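Long-range contact in uncharacterized protein yedD (Klebsiella pneumoniae subsp. pneumoniae, PDB 4HWM), which is a lipoprotein of the YedD-like family whose function is unknown: residues G23-K28 with L43-E48. Sequence-based numbering, arbitrary orientation.
Sequences GFWQTK and LIVTKE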
ATOM      1  N   GLY A  23      -4.573   4.747   6.513  1.00 11.96           N
ATOM      2  CA  GLY A  23      -5.667   5.151   5.631  1.00 12.29           C
ATOM      3  C   GLY A  23      -5.676   4.362   4.342  1.00 10.94           C
ATOM      4  O   GLY A  23      -4.989   3.371   4.201  1.00 12.81           O
ATOM      5  N   PHE A  24      -6.525   4.839   3.454  1.00 11.40           N
ATOM      6  CA  PHE A  24      -6.582   4.417   2.065  1.00 10.42           C
ATOM      7  C   PHE A  24      -5.947   5.507   1.198  1.00 10.65           C
ATOM      8  O   PHE A  24      -6.247   6.684   1.360  1.00 12.01           O
ATOM      9  CB  PHE A  24      -8.019   4.246   1.591  1.00 11.17           C
ATOM     10  CG  PHE A  24      -8.825   3.225   2.345  1.00 12.14           C
ATOM     11  CD1 PHE A  24      -8.329   1.986   2.628  1.00 14.93           C
ATOM     12  CD2 PHE A  24     -10.123   3.512   2.717  1.00 14.45           C
ATOM     13  CE1 PHE A  24      -9.108   1.038   3.279  1.00 15.25           C
ATOM     14  CE2 PHE A  24     -10.904   2.588   3.381  1.00 17.00           C
ATOM     15  CZ  PHE A  24     -10.401   1.339   3.656  1.00 16.04           C
ATOM     16  N   TRP A  25      -5.100   5.080   0.264  1.00 10.58           N
ATOM     17  CA  TRP A  25      -4.396   5.971  -0.639  1.00 10.86           C
ATOM     18  C   TRP A  25      -4.630   5.483  -2.057  1.00 10.96           C
ATOM     19  O   TRP A  25      -4.549   4.282  -2.288  1.00 10.66           O
ATOM     20  CB  TRP A  25      -2.909   5.931  -0.277  1.00 10.16           C
ATOM     21  CG  TRP A  25      -2.653   6.372   1.118  1.00 11.72           C
ATOM     22  CD1 TRP A  25      -2.613   5.589   2.240  1.00 11.14           C
ATOM     23  CD2 TRP A  25      -2.425   7.708   1.553  1.00  9.77           C
ATOM     24  NE1 TRP A  25      -2.390   6.362   3.347  1.00 11.74           N
ATOM     25  CE2 TRP A  25      -2.255   7.664   2.956  1.00 11.19           C
ATOM     26  CE3 TRP A  25      -2.332   8.939   0.902  1.00 11.90           C
ATOM     27  CZ2 TRP A  25      -2.028   8.806   3.708  1.00 11.78           C
ATOM     28  CZ3 TRP A  25      -2.055  10.079   1.670  1.00 12.75           C
ATOM     29  CH2 TRP A  25      -1.928   9.990   3.048  1.00 12.30           C
ATOM     30  N   GLN A  26      -4.888   6.385  -2.997  1.00 10.68           N
ATOM     31  CA  GLN A  26      -5.194   5.988  -4.380  0.50 11.16           C
ATOM     32  C   GLN A  26      -4.677   7.044  -5.334  1.00 10.70           C
ATOM     33  O   GLN A  26      -4.767   8.236  -5.069  1.00 12.55           O
ATOM     34  CB  GLN A  26      -6.710   5.799  -4.597  0.50 11.91           C
ATOM     35  CG  GLN A  26      -7.075   5.234  -5.968  0.50 13.90           C
ATOM     36  CD  GLN A  26      -8.500   4.722  -6.056  0.50 18.35           C
ATOM     37  OE1 GLN A  26      -8.761   3.542  -5.831  0.50 24.45           O
ATOM     38  NE2 GLN A  26      -9.426   5.604  -6.390  0.50 20.24           N
ATOM     39  N   THR A  27      -4.156   6.602  -6.466  1.00 11.49           N
ATOM     40  CA  THR A  27      -3.746   7.522  -7.527  1.00 12.46           C
ATOM     41  C   THR A  27      -5.010   8.223  -8.073  1.00 13.41           C
ATOM     42  O   THR A  27      -6.046   7.592  -8.272  1.00 15.30           O
ATOM     43  CB  THR A  27      -3.001   6.766  -8.654  1.00 11.67           C
ATOM     44  OG1 THR A  27      -3.833   5.719  -9.154  1.00 12.25           O
ATOM     45  CG2 THR A  27      -1.670   6.206  -8.166  1.00 14.45           C
ATOM     46  N   LYS A  28      -4.921   9.522  -8.329  1.00 16.53           N
ATOM     47  CA  LYS A  28      -6.086  10.310  -8.774  0.50 19.29           C
ATOM     48  C   LYS A  28      -6.052  10.697 -10.247  1.00 21.16           C
ATOM     49  O   LYS A  28      -6.985  11.316 -10.754  1.00 26.75           O
ATOM     50  CB  LYS A  28      -6.247  11.561  -7.891  0.50 21.44           C
ATOM     51  CG  LYS A  28      -7.035  11.278  -6.613  0.50 25.51           C
ATOM     52  N   LEU A  43      -2.995   1.931  -2.017  1.00 10.12           N
ATOM     53  CA  LEU A  43      -2.249   1.397  -0.879  1.00 10.61           C
ATOM     54  C   LEU A  43      -3.126   1.549   0.357  1.00 12.24           C
ATOM     55  O   LEU A  43      -3.567   2.642   0.663  1.00 11.65           O
ATOM     56  CB  LEU A  43      -0.929   2.157  -0.653  1.00 11.88           C
ATOM     57  CG  LEU A  43       0.004   1.578   0.423  1.00 11.85           C
ATOM     58  CD1 LEU A  43       0.556   0.219   0.032  1.00 13.47           C
ATOM     59  CD2 LEU A  43       1.146   2.586   0.702  1.00 14.60           C
ATOM     60  N   ILE A  44      -3.362   0.438   1.045  1.00 10.74           N
ATOM     61  CA  ILE A  44      -3.997   0.435   2.375  1.00 11.04           C
ATOM     62  C   ILE A  44      -2.895   0.386   3.416  1.00 10.03           C
ATOM     63  O   ILE A  44      -1.959  -0.390   3.277  1.00 11.43           O
ATOM     64  CB  ILE A  44      -4.939  -0.788   2.580  1.00 11.59           C
ATOM     65  CG1 ILE A  44      -5.959  -0.887   1.431  1.00 13.92           C
ATOM     66  CG2 ILE A  44      -5.568  -0.764   3.983  1.00 13.50           C
ATOM     67  CD1 ILE A  44      -6.922  -2.064   1.546  1.00 17.64           C
ATOM     68  N   VAL A  45      -3.007   1.246   4.437  1.00 10.03           N
ATOM     69  CA  VAL A  45      -2.093   1.184   5.577  1.00 12.04           C
ATOM     70  C   VAL A  45      -2.963   1.137   6.827  1.00 11.06           C
ATOM     71  O   VAL A  45      -3.731   2.070   7.074  1.00 13.11           O
ATOM     72  CB  VAL A  45      -1.141   2.397   5.640  1.00 11.97           C
ATOM     73  CG1 VAL A  45      -0.210   2.303   6.868  1.00 13.50           C
ATOM     74  CG2 VAL A  45      -0.318   2.531   4.362  1.00 12.77           C
ATOM     75  N   THR A  46      -2.902   0.049   7.582  1.00 11.48           N
ATOM     76  CA  THR A  46      -3.687  -0.040   8.835  1.00 12.88           C
ATOM     77  C   THR A  46      -2.897   0.630   9.962  1.00 13.39           C
ATOM     78  O   THR A  46      -1.672   0.826   9.857  1.00 12.54           O
ATOM     79  CB  THR A  46      -4.019  -1.462   9.243  1.00 13.69           C
ATOM     80  OG1 THR A  46      -2.840  -2.100   9.738  1.00 13.47           O
ATOM     81  CG2 THR A  46      -4.635  -2.260   8.071  1.00 13.31           C
ATOM     82  N   LYS A  47      -3.583   0.909  11.072  1.00 14.56           N
ATOM     83  CA  LYS A  47      -2.882   1.556  12.183  0.50 15.80           C
ATOM     84  C   LYS A  47      -1.739   0.676  12.708  1.00 14.49           C
ATOM     85  O   LYS A  47      -0.687   1.202  13.097  1.00 16.16           O
ATOM     86  CB  LYS A  47      -3.846   2.007  13.300  0.50 17.68           C
ATOM     87  CG  LYS A  47      -4.500   0.898  14.126  0.50 19.37           C
ATOM     88  CD  LYS A  47      -5.267   1.484  15.337  0.50 19.96           C
ATOM     89  CE  LYS A  47      -5.826   0.390  16.230  0.50 20.61           C
ATOM     90  NZ  LYS A  47      -6.747  -0.564  15.525  0.50 18.29           N
ATOM     91  N   GLU A  48      -1.916  -0.636  12.681  1.00 14.76           N
ATOM     92  CA  GLU A  48      -0.897  -1.573  13.150  1.00 16.71           C
ATOM     93  C   GLU A  48       0.265  -1.758  12.178  1.00 15.49           C
ATOM     94  O   GLU A  48       1.274  -2.384  12.531  1.00 18.39           O
ATOM     95  CB  GLU A  48      -1.550  -2.934  13.447  1.00 18.54           C
ATOM     96  CG  GLU A  48      -2.573  -2.883  14.586  1.00 22.89           C
ATOM     97  CD  GLU A  48      -3.976  -2.479  14.154  1.00 27.35           C
ATOM     98  OE1 GLU A  48      -4.231  -2.310  12.934  1.00 24.64           O
ATOM     99  OE2 GLU A  48      -4.845  -2.324  15.049  1.00 30.00           O
TER
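Phe24 and Ile44 lie side by side across the first two strands of an eight-stranded antiparallel beta barrel, strands 23-26 and 40-45; residues 23-26 and 43-45 run antiparallel, at 164°. They form a non-hydrogen-bonded pair. In both residues the gamma carbon, CG of Phe24 and CG1 of Ile44, stands anti to the carbonyl carbon. Ile44 CG1 thereby reaches the edge of the phenyl ring, 3.9 Å from Phe24 CD1, while Ile44 CG2 packs against Phe24 CE1 at 4.0 Å. Leu106 covers both side chains, and Trp114 of helix 108-118 also packs on Ile44.

In the flanking hydrogen-bonded pairs, Gly23 with Val45 and Trp25 with Leu43, the side chains of Val45, Trp25 and Leu43 lie on the other face of the sheet, where Trp25 and Leu43 both meet Ile93 of strand 92-95. Four backbone hydrogen bonds join the strands, the straightest being Val45 N to Gly23 O (2.9 Å, 173° at the hydrogen). The indole of Trp25 is fixed from beyond the pair by a hydrogen bond from NE1 to Leu21 O. Leu43 O, already accepting from Trp25 N, also lies in the plane of the indole at its edge, 3.5 Å from Trp25 CD1.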